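Local atomic coordinates of polyphosphate kinase (Porphyromonas gingivalis, PDB entry 2O8R), a protein that probably catalyses the reversible transfer of the terminal phosphate of ATP to a growing chain of inorganic polyphosphate. Residues R417-M422 against I427-S432; S401-L406 against I496-P501. The protein carries 3 engineered substitutions. All coordinates share one frame; numbering follows the deposited sequence. Where two conformers were deposited one is given.

Contact 1 of 2, residues R417-M422 against I427-S432; sequences RLSERM and IRIVYS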
loop_
_atom_site.group_PDB
_atom_site.type_symbol
_atom_site.label_atom_id
_atom_site.label_comp_id
_atom_site.label_asym_id
_atom_site.label_seq_id
_atom_site.Cartn_x
_atom_site.Cartn_y
_atom_site.Cartn_z
ATOM N N ARG A 417 -4.623 9.021 9.605
ATOM C CA ARG A 417 -5.113 10.006 8.648
ATOM C C ARG A 417 -6.485 9.610 8.089
ATOM O O ARG A 417 -7.362 10.465 7.909
ATOM C CB ARG A 417 -4.098 10.209 7.514
ATOM C CG ARG A 417 -4.493 11.282 6.496
ATOM C CD ARG A 417 -3.419 11.493 5.443
ATOM N NE ARG A 417 -2.222 12.132 5.992
ATOM C CZ ARG A 417 -1.991 13.443 5.977
ATOM N NH1 ARG A 417 -2.875 14.275 5.441
ATOM N NH2 ARG A 417 -0.870 13.929 6.500
ATOM N N LEU A 418 -6.668 8.313 7.835
ATOM C CA LEU A 418 -7.919 7.804 7.271
ATOM C C LEU A 418 -9.090 7.920 8.259
ATOM O O LEU A 418 -10.205 8.276 7.867
ATOM C CB LEU A 418 -7.742 6.367 6.765
ATOM C CG LEU A 418 -8.978 5.491 6.535
ATOM C CD1 LEU A 418 -9.864 5.996 5.422
ATOM C CD2 LEU A 418 -8.545 4.088 6.233
ATOM N N SER A 419 -8.827 7.637 9.532
ATOM C CA SER A 419 -9.848 7.754 10.571
ATOM C C SER A 419 -10.246 9.208 10.800
ATOM O O SER A 419 -11.418 9.509 11.043
ATOM C CB SER A 419 -9.353 7.155 11.882
ATOM O OG SER A 419 -9.004 5.798 11.706
ATOM N N GLU A 420 -9.267 10.102 10.720
ATOM C CA GLU A 420 -9.535 11.500 10.936
ATOM C C GLU A 420 -10.325 12.032 9.743
ATOM O O GLU A 420 -11.219 12.862 9.910
ATOM C CB GLU A 420 -8.240 12.294 11.217
ATOM C CG GLU A 420 -7.419 12.710 9.997
ATOM C CD GLU A 420 -6.077 13.339 10.352
ATOM O OE1 GLU A 420 -5.665 14.295 9.653
ATOM O OE2 GLU A 420 -5.435 12.878 11.324
ATOM N N ARG A 421 -10.037 11.511 8.553
ATOM C CA ARG A 421 -10.764 11.927 7.376
ATOM C C ARG A 421 -12.219 11.517 7.508
ATOM O O ARG A 421 -13.124 12.279 7.143
ATOM C CB ARG A 421 -10.160 11.324 6.115
ATOM C CG ARG A 421 -10.904 11.720 4.853
ATOM C CD ARG A 421 -10.220 11.208 3.605
ATOM N NE ARG A 421 -10.772 9.933 3.174
ATOM C CZ ARG A 421 -10.076 8.810 3.061
ATOM N NH1 ARG A 421 -10.688 7.710 2.657
ATOM N NH2 ARG A 421 -8.778 8.782 3.339
HETATM N N MSE A 422 -12.434 10.318 8.043
HETATM C CA MSE A 422 -13.782 9.786 8.224
HETATM C C MSE A 422 -14.565 10.544 9.287
HETATM O O MSE A 422 -15.738 10.867 9.076
HETATM C CB MSE A 422 -13.732 8.311 8.581
HETATM C CG MSE A 422 -13.294 7.421 7.440
HETATM SE SE MSE A 422 -12.781 5.658 8.098
HETATM C CE MSE A 422 -14.559 4.977 8.555
ATOM N N ILE A 427 -18.505 10.663 10.129
ATOM C CA ILE A 427 -18.562 9.278 10.625
ATOM C C ILE A 427 -18.057 9.173 12.072
ATOM O O ILE A 427 -17.170 9.926 12.479
ATOM C CB ILE A 427 -17.706 8.330 9.761
ATOM C CG1 ILE A 427 -18.117 8.384 8.285
ATOM C CG2 ILE A 427 -17.792 6.936 10.282
ATOM C CD1 ILE A 427 -17.171 7.608 7.350
ATOM N N ARG A 428 -18.639 8.260 12.845
ATOM C CA ARG A 428 -18.155 7.966 14.190
ATOM C C ARG A 428 -17.527 6.576 14.221
ATOM O O ARG A 428 -18.070 5.615 13.651
ATOM C CB ARG A 428 -19.286 8.029 15.210
ATOM C CG ARG A 428 -19.852 9.407 15.436
ATOM C CD ARG A 428 -20.923 9.402 16.512
ATOM N NE ARG A 428 -20.612 8.523 17.642
ATOM C CZ ARG A 428 -21.436 7.580 18.094
ATOM N NH1 ARG A 428 -22.619 7.416 17.516
ATOM N NH2 ARG A 428 -21.097 6.814 19.128
ATOM N N ILE A 429 -16.385 6.465 14.892
ATOM C CA ILE A 429 -15.676 5.191 14.962
ATOM C C ILE A 429 -15.521 4.801 16.416
ATOM O O ILE A 429 -14.843 5.496 17.173
ATOM C CB ILE A 429 -14.279 5.246 14.271
ATOM C CG1 ILE A 429 -14.444 5.574 12.783
ATOM C CG2 ILE A 429 -13.576 3.937 14.439
ATOM C CD1 ILE A 429 -13.205 6.082 12.102
ATOM N N VAL A 430 -16.164 3.706 16.818
ATOM C CA VAL A 430 -15.988 3.224 18.177
ATOM C C VAL A 430 -15.310 1.857 18.239
ATOM O O VAL A 430 -15.640 0.936 17.480
ATOM C CB VAL A 430 -17.276 3.360 19.067
ATOM C CG1 VAL A 430 -18.413 4.117 18.338
ATOM C CG2 VAL A 430 -17.716 2.016 19.657
ATOM N N TYR A 431 -14.324 1.765 19.130
ATOM C CA TYR A 431 -13.487 0.575 19.299
ATOM C C TYR A 431 -14.032 -0.316 20.403
ATOM O O TYR A 431 -14.752 0.157 21.294
ATOM C CB TYR A 431 -12.047 0.955 19.696
ATOM C CG TYR A 431 -11.597 2.361 19.358
ATOM C CD1 TYR A 431 -11.928 3.437 20.182
ATOM C CD2 TYR A 431 -10.805 2.607 18.236
ATOM C CE1 TYR A 431 -11.508 4.730 19.874
ATOM C CE2 TYR A 431 -10.379 3.893 17.925
ATOM C CZ TYR A 431 -10.733 4.947 18.746
ATOM O OH TYR A 431 -10.307 6.216 18.435
ATOM N N SER A 432 -13.662 -1.595 20.357
ATOM C CA SER A 432 -13.939 -2.512 21.443
ATOM C C SER A 432 -12.807 -2.320 22.446
ATOM O O SER A 432 -11.682 -2.774 22.216
ATOM C CB SER A 432 -13.921 -3.964 20.958
ATOM O OG SER A 432 -14.110 -4.087 19.560
#

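Contact 2 of 2, residues S401-L406 against I496-P501; sequences SVFVEL and ILDGDP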
loop_
_atom_site.group_PDB
_atom_site.type_symbol
_atom_site.label_atom_id
_atom_site.label_comp_id
_atom_site.label_asym_id
_atom_site.label_seq_id
_atom_site.Cartn_x
_atom_site.Cartn_y
_atom_site.Cartn_z
ATOM N N SER A 401 -22.132 5.211 12.161
ATOM C CA SER A 401 -21.250 4.609 13.170
ATOM C C SER A 401 -20.524 3.384 12.631
ATOM O O SER A 401 -21.125 2.565 11.936
ATOM C CB SER A 401 -22.041 4.192 14.401
ATOM O OG SER A 401 -23.292 4.846 14.424
ATOM N N VAL A 402 -19.237 3.258 12.950
ATOM C CA VAL A 402 -18.469 2.057 12.597
ATOM C C VAL A 402 -17.834 1.439 13.840
ATOM O O VAL A 402 -16.998 2.070 14.495
ATOM C CB VAL A 402 -17.360 2.351 11.579
ATOM C CG1 VAL A 402 -16.593 1.088 11.236
ATOM C CG2 VAL A 402 -17.922 2.977 10.324
ATOM N N PHE A 403 -18.238 0.207 14.153
ATOM C CA PHE A 403 -17.726 -0.524 15.311
ATOM C C PHE A 403 -16.637 -1.437 14.867
ATOM O O PHE A 403 -16.888 -2.364 14.097
ATOM C CB PHE A 403 -18.832 -1.327 15.994
ATOM C CG PHE A 403 -19.848 -0.468 16.668
ATOM C CD1 PHE A 403 -19.745 -0.186 18.014
ATOM C CD2 PHE A 403 -20.882 0.103 15.940
ATOM C CE1 PHE A 403 -20.672 0.642 18.631
ATOM C CE2 PHE A 403 -21.802 0.927 16.549
ATOM C CZ PHE A 403 -21.699 1.197 17.896
ATOM N N VAL A 404 -15.430 -1.169 15.359
ATOM C CA VAL A 404 -14.218 -1.843 14.894
ATOM C C VAL A 404 -13.626 -2.728 15.986
ATOM O O VAL A 404 -13.288 -2.242 17.081
ATOM C CB VAL A 404 -13.131 -0.827 14.450
ATOM C CG1 VAL A 404 -11.980 -1.541 13.770
ATOM C CG2 VAL A 404 -13.710 0.241 13.536
ATOM N N GLU A 405 -13.469 -4.013 15.674
ATOM C CA GLU A 405 -13.021 -5.003 16.660
ATOM C C GLU A 405 -11.536 -4.976 17.040
ATOM O O GLU A 405 -11.098 -5.797 17.848
ATOM C CB GLU A 405 -13.401 -6.419 16.226
ATOM C CG GLU A 405 -12.866 -6.852 14.869
ATOM C CD GLU A 405 -13.042 -8.346 14.605
ATOM O OE1 GLU A 405 -12.380 -9.163 15.286
ATOM O OE2 GLU A 405 -13.830 -8.704 13.701
ATOM N N LEU A 406 -10.767 -4.044 16.480
ATOM C CA LEU A 406 -9.326 -4.060 16.701
ATOM C C LEU A 406 -8.868 -3.439 18.031
ATOM O O LEU A 406 -9.693 -3.062 18.872
ATOM C CB LEU A 406 -8.556 -3.503 15.505
ATOM C CG LEU A 406 -7.343 -4.399 15.225
ATOM C CD1 LEU A 406 -7.744 -5.665 14.454
ATOM C CD2 LEU A 406 -6.189 -3.638 14.560
ATOM N N ILE A 496 -26.455 -1.391 22.337
ATOM C CA ILE A 496 -25.682 -2.060 23.369
ATOM C C ILE A 496 -24.169 -1.889 23.131
ATOM O O ILE A 496 -23.441 -1.524 24.044
ATOM C CB ILE A 496 -26.080 -3.549 23.507
ATOM C CG1 ILE A 496 -27.517 -3.663 24.031
ATOM C CG2 ILE A 496 -25.117 -4.289 24.438
ATOM C CD1 ILE A 496 -28.018 -5.091 24.214
ATOM N N LEU A 497 -23.704 -2.112 21.905
ATOM C CA LEU A 497 -22.286 -1.881 21.586
ATOM C C LEU A 497 -21.882 -0.400 21.732
ATOM O O LEU A 497 -20.726 -0.089 22.044
ATOM C CB LEU A 497 -21.929 -2.416 20.189
ATOM C CG LEU A 497 -22.099 -3.920 20.011
ATOM C CD1 LEU A 497 -21.830 -4.341 18.587
ATOM C CD2 LEU A 497 -21.211 -4.686 20.983
ATOM N N ASP A 498 -22.840 0.503 21.527
ATOM C CA ASP A 498 -22.602 1.932 21.690
ATOM C C ASP A 498 -22.890 2.403 23.116
ATOM O O ASP A 498 -23.036 3.599 23.355
ATOM C CB ASP A 498 -23.456 2.727 20.703
ATOM C CG ASP A 498 -22.875 4.103 20.389
ATOM O OD1 ASP A 498 -21.734 4.394 20.821
ATOM O OD2 ASP A 498 -23.559 4.896 19.702
ATOM N N GLY A 499 -22.998 1.467 24.059
ATOM C CA GLY A 499 -23.144 1.799 25.485
ATOM C C GLY A 499 -24.459 2.392 25.986
ATOM O O GLY A 499 -24.548 2.824 27.134
ATOM N N ASP A 500 -25.484 2.401 25.142
ATOM C CA ASP A 500 -26.795 2.925 25.521
ATOM C C ASP A 500 -27.616 1.908 26.299
ATOM O O ASP A 500 -27.432 0.707 26.125
ATOM C CB ASP A 500 -27.544 3.363 24.268
ATOM C CG ASP A 500 -26.943 4.597 23.657
ATOM O OD1 ASP A 500 -26.231 5.306 24.398
ATOM O OD2 ASP A 500 -27.160 4.857 22.457
ATOM N N PRO A 501 -28.509 2.383 27.185
ATOM C CA PRO A 501 -29.380 1.444 27.899
ATOM C C PRO A 501 -30.359 0.759 26.946
ATOM O O PRO A 501 -30.995 1.426 26.134
ATOM C CB PRO A 501 -30.121 2.331 28.903
ATOM C CG PRO A 501 -30.034 3.712 28.343
ATOM C CD PRO A 501 -28.747 3.783 27.582
#

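Contact 1 of 2, residues R417-M422 against I427-S432
Met422, present as selenomethionine, and Ile427 lie obliquely across one another, and between the side chains it is the CD1 end of Ile427 that touches: it is 3.7 Å from CB of Met422 and 3.9 Å from its CG. Against Ile429 the same selenomethionine side chain runs at about a right angle. The chain is bent at chi3 (72°), and CE of Met422 lies 4.0 Å from Ile429 CD1. That methyl of Ile429 also sits 4.0 Å from CB of Ser419, one helical turn earlier. Its approach to the helix is thus through a single atom that meets two residues. Helix 416-425 is the connection of a beta-alpha-beta crossover between the parallel neighbours 399-404 and 428-431, within a domain of the PLD clan, and this contact is where the helix packs back on the strand that follows it. One backbone bond marks the turn between them: Ile427 N donates to Met422 O over 3.0 Å, with an N-H...O angle of 134°. The hydroxyl of Ser419 instead bonds Asn415 O, just ahead of the helix's first residue. Helix 385-395 packs beside the group, with Ile387 and Glu391 against Met422.

Contact 2 of 2, residues S401-L406 against I496-P501
The backbones of strand 399-404 and the end of helix 484-497 stay well apart, 7.9 Å between the CA atoms of Phe403 and Leu497, so the gap is bridged by side chain. The helix ends in a Schellman motif: Gly499, with a positive phi of 71°, is its C-prime residue, and its N bonds Ile496 O at 3.0 Å while Asp500 N reaches back to Arg495 O. Phe403 is the strand residue that meets this terminus. Its side chain projects toward the helix end. CE1 of Phe403 comes 3.5 Å from the backbone C of Leu497 and 3.7 Å from its CB, and the two side chains cross obliquely. The same ring meets Phe494, with the planes at about 45°, and touches Arg374 of strand 370-377. It therefore packs between the mixed sheet of this PLD-clan domain and the helix that lies over it. Asp498 approaches differently: its carboxylate, which forms a salt bridge to Arg428 through OD1, is turned 83° from the plane of the Phe403 ring. The CB of Asp498 lies in the ring plane at the edge, 3.6 Å from Phe403 CZ.

How the contacts relate
The two contacts have centres 12 Å apart and belong to the same sheet of the first C-terminal domain. In chain order come strand 399-404, helix 416-425, strand 428-431 and, much later, helix 484-497, so contact 1 is completed before contact 2 closes. The two strands pair in parallel, with backbone bonds joining Val402 to Arg428 and Val430. Ile427 and Ile429 point toward helix 416-425, whereas Phe403 points toward the end of helix 484-497, placing the two helices on opposite faces of the sheet. Side chains of Leu497 and His439, the predicted phosphohistidine, are about 10 Å apart, and those of Ser419 and Arg379, a predicted magnesium-site residue, about 9 Å, so both contacts probably border the active site.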